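Side-chain contacts in OXA-46 oxacillinase (PDB 3IF6), which is a class D serine beta-lactamase that probably hydrolyses beta-lactam antibiotics to substituted beta-amino acids: residues G218-W223 with A251-I256; S72-P77 with R139-I144; A85-D90 with K130-D135. All coordinates share one frame; numbering follows the deposited sequence.

Interaction 1 (G218-W223 with A251-I256); sequences GWWVGW and AIARAI
Trp-220 lays the benzene end of its indole against Ala-253 and Arg-254, the two residues of 251-256 that touch segment 218-223. One residue earlier, Trp-219 turns to the other face of the sheet, where its NE1 is hydrogen-bonded to the carbonyl O of Ser-69. At Trp-220 a chi1 of -164° sets CG anti to the backbone N and carries the indole out toward the helix. The methyl of Ala-253 then lies at the ring's edge, in its plane, with CB 3.6 Å from CE3 of Trp-220. Arg-254 approaches obliquely: its CG stands 3.8 Å from CZ3 of the indole, and its NE is 4.0 Å from CH2. The guanidinium plane is 19° from that of the indole, and its NH2 forms a salt bridge with OE1 of Glu-200. Further along, Val-221 lies on the same side of the sheet as Trp-219 and packs on Ala-234. The strand is held on its two sides by 229-238 and 206-213, and helix 247-259 covers one face of this sheet, the Trp-220 ring being bordered by Phe-233, Ala-209 and Thr-211 and the helix flanked by helix 32-36.

Interaction 2 (S72-P77 with R139-I144); sequences STFKIP and RYLKQI
Phe-74 meets Leu-141 and Pro-77 meets Ile-144 in the helical part of the serine beta-lactamase fold, where the Ser-Thr-Phe-Lys motif, with the predicted nucleophile Ser-72, leads into helix 75-84. Two apolar pairs make the whole contact between this segment and segment 139-144 of helix 122-144. In the first, the aromatic side chain and the leucine cross at about a right angle. Leu-141 offers a single branch: CD2 comes to the edge of the phenyl ring, near its plane, 3.7 Å from CE1 of Phe-74 and 4.0 Å from CZ of the same ring. A chi1 of -170° places CG of Phe-74 anti to its own backbone N, which carries the ring from the Ser-72 end of the segment out to the helix.

Further aromatics meet the ring: Tyr-146 edge-to-face, His-78 and Tyr-158 with their planes steeply inclined to it. At the polar end of the motif, Ser-72 OG and Lys-75 NZ each hydrogen-bond a bound tartaric acid molecule, probably from the crystallisation liquor, and Lys-75 NZ also reaches the carbonyl O of Ala-116. The buried packing and the polar pocket thus issue from the same short turn, with Phe-74 lying between the two polar residues in sequence but directed elsewhere.

The second pair joins the pyrrolidine ring of Pro-77 to the end of the Ile-144 chain. Phe-174, from helix 168-179, touches both residues. With chi1 at 72°, CG1 of Ile-144 sits between the backbone N and the carbonyl carbon, and the extended outer bond carries the terminal methyl to the proline: CD1 of Ile-144 lies 3.7 Å from CB of Pro-77.

Interaction 3 (A85-D90 with K130-D135); sequences ADAVRD and KDIGED
Ala-87 and Ala-85 set their methyl groups against one turn of helix 122-144, touching Asp-131 and Ile-132 at a distance from the predicted active site. The closest approach is between beta carbons, CB of Ala-87 lying 3.8 Å from CB of Asp-131, so that the aspartate contributes the apolar root of its side chain here while its carboxylate binds a water. Ile-132 uses its CG1 methylene, 3.9 Å from CB of Ala-85 and a looser 4.4 Å from CB of Ala-87. Such short side chains let the backbones come near each other: the alpha carbons of Ala-87 and Asp-131 are only 5.8 Å apart.

The water molecule adds a polar link beside the methyl contacts. It donates one hydrogen bond to the carbonyl O of Ala-87, at 2.6 Å, and another to OD2 of Asp-131, at 2.8 Å. Asp-131 has CG beside its backbone N, chi1 -69°, and this turns the carboxylate to meet the water.

The two alanines flank the turn that ends helix 75-84, a geometry consistent with placing both methyls on the same neighbour. Asp-86 is the first residue to leave that helix, with positive phi and two bonds back into the last turn, a Schellman motif; the CB of Asp-86 is directed away from 130-135, whereas those of Ala-85 and Ala-87 are directed toward it. Beyond the turn, Val-88 packs back on Ala-82 and Leu-83, and its backbone is hydrogen-bonded to that of Ala-82. Ile-132 in turn is flanked by His-78 and Phe-81, and by Tyr-140 of its own helix. The contact therefore seats the loop that leaves helix 75-84 on the side of helix 122-144.

Interaction 2 is wholly buried and interaction 1 largely so, and the two lie on opposite sides of the chain's centre, whereas interaction 3 is partly exposed, its own centre about 20 Å from the centre of the chain. Apolar packing dominates all three, but interaction 1 sets a helix on a sheet, interaction 2 packs two helical segments, and interaction 3, nearer the surface, adds a bridging water. Interactions 2 and 3 share helix 122-144, with centres 13 Å apart, and Tyr-140 packs on Ile-132 and Ala-85. Interactions 1 and 2 meet where CG2 of Thr-73 lies 3.6 Å from CB of Trp-219, joining sheet to helices. Interactions 1 and 3 have no contact, their nearest atoms being about 18 Å apart.

Interaction 1 (G218-W223 with A251-I256)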
loop_
_atom_site.group_PDB
_atom_site.type_symbol
_atom_site.label_atom_id
_atom_site.label_comp_id
_atom_site.label_asym_id
_atom_site.label_seq_id
_atom_site.Cartn_x
_atom_site.Cartn_y
_atom_site.Cartn_z
ATOM N N GLY B 218 0.287 23.999 -8.472
ATOM C CA GLY B 218 0.560 22.691 -7.909
ATOM C C GLY B 218 -0.646 21.774 -7.857
ATOM O O GLY B 218 -1.789 22.240 -7.868
ATOM N N TRP B 219 -0.392 20.468 -7.784
ATOM C CA TRP B 219 -1.445 19.461 -7.659
ATOM C C TRP B 219 -1.332 18.650 -6.367
ATOM O O TRP B 219 -0.253 18.528 -5.786
ATOM C CB TRP B 219 -1.293 18.415 -8.747
ATOM C CG TRP B 219 -1.323 18.793 -10.210
ATOM C CD1 TRP B 219 -0.273 19.167 -10.989
ATOM C CD2 TRP B 219 -2.458 18.681 -11.091
ATOM N NE1 TRP B 219 -0.683 19.333 -12.296
ATOM C CE2 TRP B 219 -2.019 19.041 -12.386
ATOM C CE3 TRP B 219 -3.812 18.342 -10.895
ATOM C CZ2 TRP B 219 -2.878 19.066 -13.494
ATOM C CZ3 TRP B 219 -4.670 18.347 -12.001
ATOM C CH2 TRP B 219 -4.195 18.713 -13.283
ATOM N N TRP B 220 -2.460 18.092 -5.938
ATOM C CA TRP B 220 -2.515 16.907 -5.130
ATOM C C TRP B 220 -3.595 16.001 -5.737
ATOM O O TRP B 220 -4.776 16.347 -5.763
ATOM C CB TRP B 220 -2.755 17.233 -3.648
ATOM C CG TRP B 220 -2.450 16.066 -2.720
ATOM C CD1 TRP B 220 -1.388 15.209 -2.818
ATOM C CD2 TRP B 220 -3.199 15.635 -1.562
ATOM N NE1 TRP B 220 -1.429 14.285 -1.820
ATOM C CE2 TRP B 220 -2.523 14.507 -1.028
ATOM C CE3 TRP B 220 -4.370 16.086 -0.922
ATOM C CZ2 TRP B 220 -2.975 13.822 0.130
ATOM C CZ3 TRP B 220 -4.822 15.388 0.221
ATOM C CH2 TRP B 220 -4.123 14.274 0.728
ATOM N N VAL B 221 -3.189 14.857 -6.273
ATOM C CA VAL B 221 -4.151 13.913 -6.879
ATOM C C VAL B 221 -4.039 12.519 -6.278
ATOM O O VAL B 221 -2.947 12.085 -5.911
ATOM C CB VAL B 221 -3.984 13.809 -8.430
ATOM C CG1 VAL B 221 -3.955 15.188 -9.077
ATOM C CG2 VAL B 221 -2.706 12.961 -8.822
ATOM N N GLY B 222 -5.149 11.808 -6.199
ATOM C CA GLY B 222 -5.142 10.399 -5.799
ATOM C C GLY B 222 -6.500 9.928 -5.272
ATOM O O GLY B 222 -7.559 10.336 -5.789
ATOM N N TRP B 223 -6.462 9.056 -4.258
ATOM C CA TRP B 223 -7.678 8.632 -3.561
ATOM C C TRP B 223 -7.428 8.048 -2.180
ATOM O O TRP B 223 -6.326 7.638 -1.860
ATOM C CB TRP B 223 -8.488 7.637 -4.400
ATOM C CG TRP B 223 -7.883 6.264 -4.579
ATOM C CD1 TRP B 223 -8.051 5.177 -3.758
ATOM C CD2 TRP B 223 -7.039 5.827 -5.662
ATOM N NE1 TRP B 223 -7.363 4.105 -4.258
ATOM C CE2 TRP B 223 -6.735 4.472 -5.428
ATOM C CE3 TRP B 223 -6.518 6.456 -6.807
ATOM C CZ2 TRP B 223 -5.942 3.717 -6.302
ATOM C CZ3 TRP B 223 -5.738 5.723 -7.678
ATOM C CH2 TRP B 223 -5.445 4.356 -7.416
ATOM N N ALA B 251 -3.591 20.747 2.227
ATOM C CA ALA B 251 -4.374 21.270 3.339
ATOM C C ALA B 251 -5.822 21.597 2.944
ATOM O O ALA B 251 -6.745 21.375 3.730
ATOM C CB ALA B 251 -3.687 22.458 4.002
ATOM N N ILE B 252 -6.003 22.114 1.732
ATOM C CA ILE B 252 -7.329 22.384 1.201
ATOM C C ILE B 252 -8.127 21.086 0.922
ATOM O O ILE B 252 -9.263 20.935 1.384
ATOM C CB ILE B 252 -7.262 23.267 -0.080
ATOM C CG1 ILE B 252 -6.769 24.673 0.275
ATOM C CG2 ILE B 252 -8.636 23.329 -0.776
ATOM C CD1 ILE B 252 -6.303 25.482 -0.924
ATOM N N ALA B 253 -7.525 20.162 0.168
ATOM C CA ALA B 253 -8.196 18.932 -0.212
ATOM C C ALA B 253 -8.541 18.075 0.992
ATOM O O ALA B 253 -9.589 17.438 1.011
ATOM C CB ALA B 253 -7.361 18.138 -1.221
ATOM N N ARG B 254 -7.660 18.045 1.986
ATOM C CA ARG B 254 -7.892 17.283 3.210
ATOM C C ARG B 254 -9.056 17.845 4.002
ATOM O O ARG B 254 -9.833 17.066 4.552
ATOM C CB ARG B 254 -6.689 17.318 4.120
ATOM C CG ARG B 254 -5.626 16.358 3.774
ATOM C CD ARG B 254 -4.651 16.263 4.923
ATOM N NE ARG B 254 -3.621 15.284 4.615
ATOM C CZ ARG B 254 -3.570 14.045 5.111
ATOM N NH1 ARG B 254 -4.486 13.614 5.980
ATOM N NH2 ARG B 254 -2.572 13.242 4.740
ATOM N N ALA B 255 -9.161 19.178 4.090
ATOM C CA ALA B 255 -10.301 19.806 4.760
ATOM C C ALA B 255 -11.634 19.458 4.067
ATOM O O ALA B 255 -12.635 19.155 4.734
ATOM C CB ALA B 255 -10.119 21.314 4.881
ATOM N N ILE B 256 -11.632 19.489 2.738
ATOM C CA ILE B 256 -12.764 19.023 1.951
ATOM C C ILE B 256 -13.022 17.510 2.210
ATOM O O ILE B 256 -14.125 17.144 2.613
ATOM C CB ILE B 256 -12.571 19.372 0.472
ATOM C CG1 ILE B 256 -12.455 20.896 0.321
ATOM C CG2 ILE B 256 -13.696 18.780 -0.402
ATOM C CD1 ILE B 256 -11.954 21.367 -1.046
#

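Interaction 2 (S72-P77 with R139-I144)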
loop_
_atom_site.group_PDB
_atom_site.type_symbol
_atom_site.label_atom_id
_atom_site.label_comp_id
_atom_site.label_asym_id
_atom_site.label_seq_id
_atom_site.Cartn_x
_atom_site.Cartn_y
_atom_site.Cartn_z
ATOM N N SER B 72 5.043 16.202 -11.362
ATOM C CA SER B 72 5.334 14.950 -10.697
ATOM C C SER B 72 4.164 14.027 -10.541
ATOM O O SER B 72 4.342 12.931 -10.153
ATOM C CB SER B 72 6.127 15.132 -9.417
ATOM O OG SER B 72 7.479 15.397 -9.701
ATOM N N THR B 73 2.963 14.490 -10.823
ATOM C CA THR B 73 1.790 13.586 -10.894
ATOM C C THR B 73 1.898 12.597 -12.079
ATOM O O THR B 73 1.210 11.581 -12.111
ATOM C CB THR B 73 0.384 14.338 -10.872
ATOM O OG1 THR B 73 0.133 15.011 -12.109
ATOM C CG2 THR B 73 0.278 15.315 -9.721
ATOM N N PHE B 74 2.767 12.897 -13.044
ATOM C CA PHE B 74 3.047 12.024 -14.200
ATOM C C PHE B 74 3.945 10.821 -13.838
ATOM O O PHE B 74 4.198 9.956 -14.691
ATOM C CB PHE B 74 3.684 12.825 -15.347
ATOM C CG PHE B 74 3.771 12.056 -16.664
ATOM C CD1 PHE B 74 2.637 11.865 -17.454
ATOM C CD2 PHE B 74 4.980 11.520 -17.102
ATOM C CE1 PHE B 74 2.703 11.134 -18.656
ATOM C CE2 PHE B 74 5.062 10.781 -18.299
ATOM C CZ PHE B 74 3.928 10.589 -19.074
ATOM N N LYS B 75 4.426 10.772 -12.586
ATOM C CA LYS B 75 5.242 9.633 -12.084
ATOM C C LYS B 75 4.371 8.395 -12.005
ATOM O O LYS B 75 4.855 7.274 -12.189
ATOM C CB LYS B 75 5.877 9.922 -10.722
ATOM C CG LYS B 75 7.085 10.868 -10.747
ATOM C CD LYS B 75 7.556 11.131 -9.312
ATOM C CE LYS B 75 8.921 11.785 -9.265
ATOM N NZ LYS B 75 9.315 12.055 -7.855
ATOM N N ILE B 76 3.074 8.590 -11.778
ATOM C CA ILE B 76 2.105 7.453 -11.864
ATOM C C ILE B 76 2.064 6.749 -13.254
ATOM O O ILE B 76 2.480 5.590 -13.371
ATOM C CB ILE B 76 0.707 7.872 -11.366
ATOM C CG1 ILE B 76 0.850 8.480 -9.963
ATOM C CG2 ILE B 76 -0.242 6.684 -11.380
ATOM C CD1 ILE B 76 -0.336 9.265 -9.475
ATOM N N PRO B 77 1.571 7.434 -14.315
ATOM C CA PRO B 77 1.671 6.744 -15.629
ATOM C C PRO B 77 3.128 6.427 -16.037
ATOM O O PRO B 77 3.404 5.342 -16.604
ATOM C CB PRO B 77 1.052 7.751 -16.615
ATOM C CG PRO B 77 1.055 9.109 -15.886
ATOM C CD PRO B 77 0.924 8.770 -14.421
ATOM N N ARG B 139 2.983 6.310 -28.066
ATOM C CA ARG B 139 2.076 5.168 -28.198
ATOM C C ARG B 139 1.325 4.904 -26.889
ATOM O O ARG B 139 0.099 4.742 -26.884
ATOM C CB ARG B 139 2.862 3.922 -28.667
ATOM C CG ARG B 139 2.034 2.822 -29.354
ATOM C CD ARG B 139 2.709 1.416 -29.235
ATOM N NE ARG B 139 2.616 0.882 -27.858
ATOM C CZ ARG B 139 3.066 -0.311 -27.450
ATOM N NH1 ARG B 139 3.666 -1.141 -28.296
ATOM N NH2 ARG B 139 2.925 -0.668 -26.181
ATOM N N TYR B 140 2.074 4.889 -25.789
ATOM C CA TYR B 140 1.532 4.771 -24.432
ATOM C C TYR B 140 0.512 5.841 -24.025
ATOM O O TYR B 140 -0.501 5.528 -23.421
ATOM C CB TYR B 140 2.668 4.835 -23.421
ATOM C CG TYR B 140 3.529 3.598 -23.273
ATOM C CD1 TYR B 140 2.962 2.322 -23.149
ATOM C CD2 TYR B 140 4.911 3.723 -23.183
ATOM C CE1 TYR B 140 3.772 1.191 -22.981
ATOM C CE2 TYR B 140 5.720 2.627 -23.021
ATOM C CZ TYR B 140 5.154 1.366 -22.921
ATOM O OH TYR B 140 5.990 0.303 -22.757
ATOM N N LEU B 141 0.800 7.108 -24.305
ATOM C CA LEU B 141 -0.104 8.206 -23.964
ATOM C C LEU B 141 -1.416 8.119 -24.735
ATOM O O LEU B 141 -2.484 8.534 -24.242
ATOM C CB LEU B 141 0.571 9.525 -24.272
ATOM C CG LEU B 141 1.711 9.925 -23.335
ATOM C CD1 LEU B 141 2.644 10.970 -24.019
ATOM C CD2 LEU B 141 1.167 10.411 -21.994
ATOM N N LYS B 142 -1.307 7.586 -25.955
ATOM C CA LYS B 142 -2.448 7.282 -26.807
ATOM C C LYS B 142 -3.282 6.193 -26.156
ATOM O O LYS B 142 -4.476 6.376 -25.916
ATOM C CB LYS B 142 -1.955 6.838 -28.198
ATOM C CG LYS B 142 -1.842 7.945 -29.226
ATOM C CD LYS B 142 -3.012 7.870 -30.188
ATOM C CE LYS B 142 -3.499 9.267 -30.594
ATOM N NZ LYS B 142 -4.321 9.247 -31.861
ATOM N N GLN B 143 -2.635 5.072 -25.843
ATOM C CA GLN B 143 -3.292 3.946 -25.168
ATOM C C GLN B 143 -3.975 4.313 -23.847
ATOM O O GLN B 143 -5.037 3.773 -23.529
ATOM C CB GLN B 143 -2.294 2.806 -24.917
ATOM C CG GLN B 143 -1.902 1.980 -26.137
ATOM C CD GLN B 143 -0.719 1.089 -25.837
ATOM O OE1 GLN B 143 0.330 1.198 -26.461
ATOM N NE2 GLN B 143 -0.875 0.217 -24.851
ATOM N N ILE B 144 -3.371 5.209 -23.069
ATOM C CA ILE B 144 -3.963 5.582 -21.773
ATOM C C ILE B 144 -4.803 6.862 -21.862
ATOM O O ILE B 144 -5.395 7.311 -20.857
ATOM C CB ILE B 144 -2.909 5.623 -20.602
ATOM C CG1 ILE B 144 -1.958 6.826 -20.723
ATOM C CG2 ILE B 144 -2.157 4.284 -20.508
ATOM C CD1 ILE B 144 -1.218 7.187 -19.432
#

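Interaction 3 (A85-D90 with K130-D135)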
loop_
_atom_site.group_PDB
_atom_site.type_symbol
_atom_site.label_atom_id
_atom_site.label_comp_id
_atom_site.label_asym_id
_atom_site.label_seq_id
_atom_site.Cartn_x
_atom_site.Cartn_y
_atom_site.Cartn_z
ATOM N N ALA B 85 8.062 -1.114 -20.391
ATOM C CA ALA B 85 9.180 -1.053 -21.336
ATOM C C ALA B 85 10.448 -1.682 -20.797
ATOM O O ALA B 85 11.508 -1.608 -21.423
ATOM C CB ALA B 85 9.456 0.378 -21.699
ATOM N N ASP B 86 10.339 -2.288 -19.615
ATOM C CA ASP B 86 11.496 -2.830 -18.870
ATOM C C ASP B 86 12.673 -1.838 -18.798
ATOM O O ASP B 86 13.857 -2.218 -18.871
ATOM C CB ASP B 86 11.928 -4.214 -19.399
ATOM C CG ASP B 86 12.835 -4.947 -18.415
ATOM O OD1 ASP B 86 14.010 -5.221 -18.782
ATOM O OD2 ASP B 86 12.383 -5.196 -17.253
ATOM N N ALA B 87 12.325 -0.560 -18.677
ATOM C CA ALA B 87 13.270 0.470 -18.281
ATOM C C ALA B 87 13.548 0.366 -16.755
ATOM O O ALA B 87 14.554 0.862 -16.269
ATOM C CB ALA B 87 12.719 1.869 -18.660
ATOM N N VAL B 88 12.620 -0.252 -16.023
ATOM C CA VAL B 88 12.837 -0.729 -14.652
ATOM C C VAL B 88 12.235 -2.141 -14.530
ATOM O O VAL B 88 11.246 -2.490 -15.187
ATOM C CB VAL B 88 12.302 0.264 -13.557
ATOM C CG1 VAL B 88 10.790 0.531 -13.691
ATOM C CG2 VAL B 88 12.695 -0.172 -12.135
ATOM N N ARG B 89 12.874 -2.961 -13.700
ATOM C CA ARG B 89 12.538 -4.368 -13.588
ATOM C C ARG B 89 11.465 -4.617 -12.500
ATOM O O ARG B 89 10.463 -5.305 -12.725
ATOM C CB ARG B 89 13.841 -5.103 -13.290
ATOM C CG ARG B 89 13.768 -6.575 -12.998
ATOM C CD ARG B 89 15.216 -7.119 -13.065
ATOM N NE ARG B 89 16.227 -6.247 -12.429
ATOM C CZ ARG B 89 17.196 -5.591 -13.078
ATOM N NH1 ARG B 89 17.300 -5.665 -14.394
ATOM N NH2 ARG B 89 18.058 -4.841 -12.405
ATOM N N ASP B 90 11.688 -4.041 -11.331
ATOM C CA ASP B 90 10.752 -4.158 -10.235
ATOM C C ASP B 90 11.143 -3.150 -9.161
ATOM O O ASP B 90 12.002 -2.294 -9.392
ATOM C CB ASP B 90 10.708 -5.595 -9.669
ATOM C CG ASP B 90 12.099 -6.129 -9.233
ATOM O OD1 ASP B 90 12.277 -7.357 -9.284
ATOM O OD2 ASP B 90 13.003 -5.354 -8.839
ATOM N N LYS B 130 14.459 8.335 -21.513
ATOM C CA LYS B 130 15.507 7.894 -22.436
ATOM C C LYS B 130 15.211 6.473 -23.004
ATOM O O LYS B 130 15.026 6.305 -24.224
ATOM C CB LYS B 130 16.855 7.930 -21.693
ATOM C CG LYS B 130 18.024 8.631 -22.392
ATOM C CD LYS B 130 17.819 10.170 -22.515
ATOM C CE LYS B 130 18.011 10.987 -21.188
ATOM N NZ LYS B 130 16.737 11.632 -20.702
ATOM N N ASP B 131 15.125 5.478 -22.119
ATOM C CA ASP B 131 14.986 4.073 -22.507
ATOM C C ASP B 131 13.662 3.748 -23.183
ATOM O O ASP B 131 13.610 2.948 -24.134
ATOM C CB ASP B 131 15.185 3.159 -21.294
ATOM C CG ASP B 131 16.623 3.154 -20.789
ATOM O OD1 ASP B 131 17.532 3.697 -21.475
ATOM O OD2 ASP B 131 16.847 2.599 -19.693
ATOM N N ILE B 132 12.588 4.354 -22.691
ATOM C CA ILE B 132 11.277 4.237 -23.331
ATOM C C ILE B 132 11.319 4.812 -24.758
ATOM O O ILE B 132 10.745 4.231 -25.682
ATOM C CB ILE B 132 10.177 4.925 -22.492
ATOM C CG1 ILE B 132 10.002 4.198 -21.148
ATOM C CG2 ILE B 132 8.854 4.985 -23.263
ATOM C CD1 ILE B 132 9.250 4.996 -20.102
ATOM N N GLY B 133 12.004 5.944 -24.928
ATOM C CA GLY B 133 12.105 6.616 -26.212
ATOM C C GLY B 133 10.803 7.268 -26.649
ATOM O O GLY B 133 9.714 6.910 -26.167
ATOM N N GLU B 134 10.919 8.210 -27.585
ATOM C CA GLU B 134 9.774 8.967 -28.099
ATOM C C GLU B 134 8.610 8.099 -28.586
ATOM O O GLU B 134 7.471 8.304 -28.173
ATOM C CB GLU B 134 10.218 9.938 -29.205
ATOM C CG GLU B 134 9.049 10.628 -29.901
ATOM C CD GLU B 134 9.435 11.390 -31.180
ATOM O OE1 GLU B 134 8.532 11.633 -32.022
ATOM O OE2 GLU B 134 10.628 11.754 -31.326
ATOM N N ASP B 135 8.895 7.137 -29.467
ATOM C CA ASP B 135 7.824 6.437 -30.198
ATOM C C ASP B 135 6.938 5.594 -29.265
ATOM O O ASP B 135 5.712 5.581 -29.422
ATOM C CB ASP B 135 8.376 5.596 -31.382
ATOM C CG ASP B 135 9.123 6.450 -32.462
ATOM O OD1 ASP B 135 8.841 7.679 -32.628
ATOM O OD2 ASP B 135 9.998 5.871 -33.164
HETATM O O HOH W 1 16.356 2.673 -16.971
#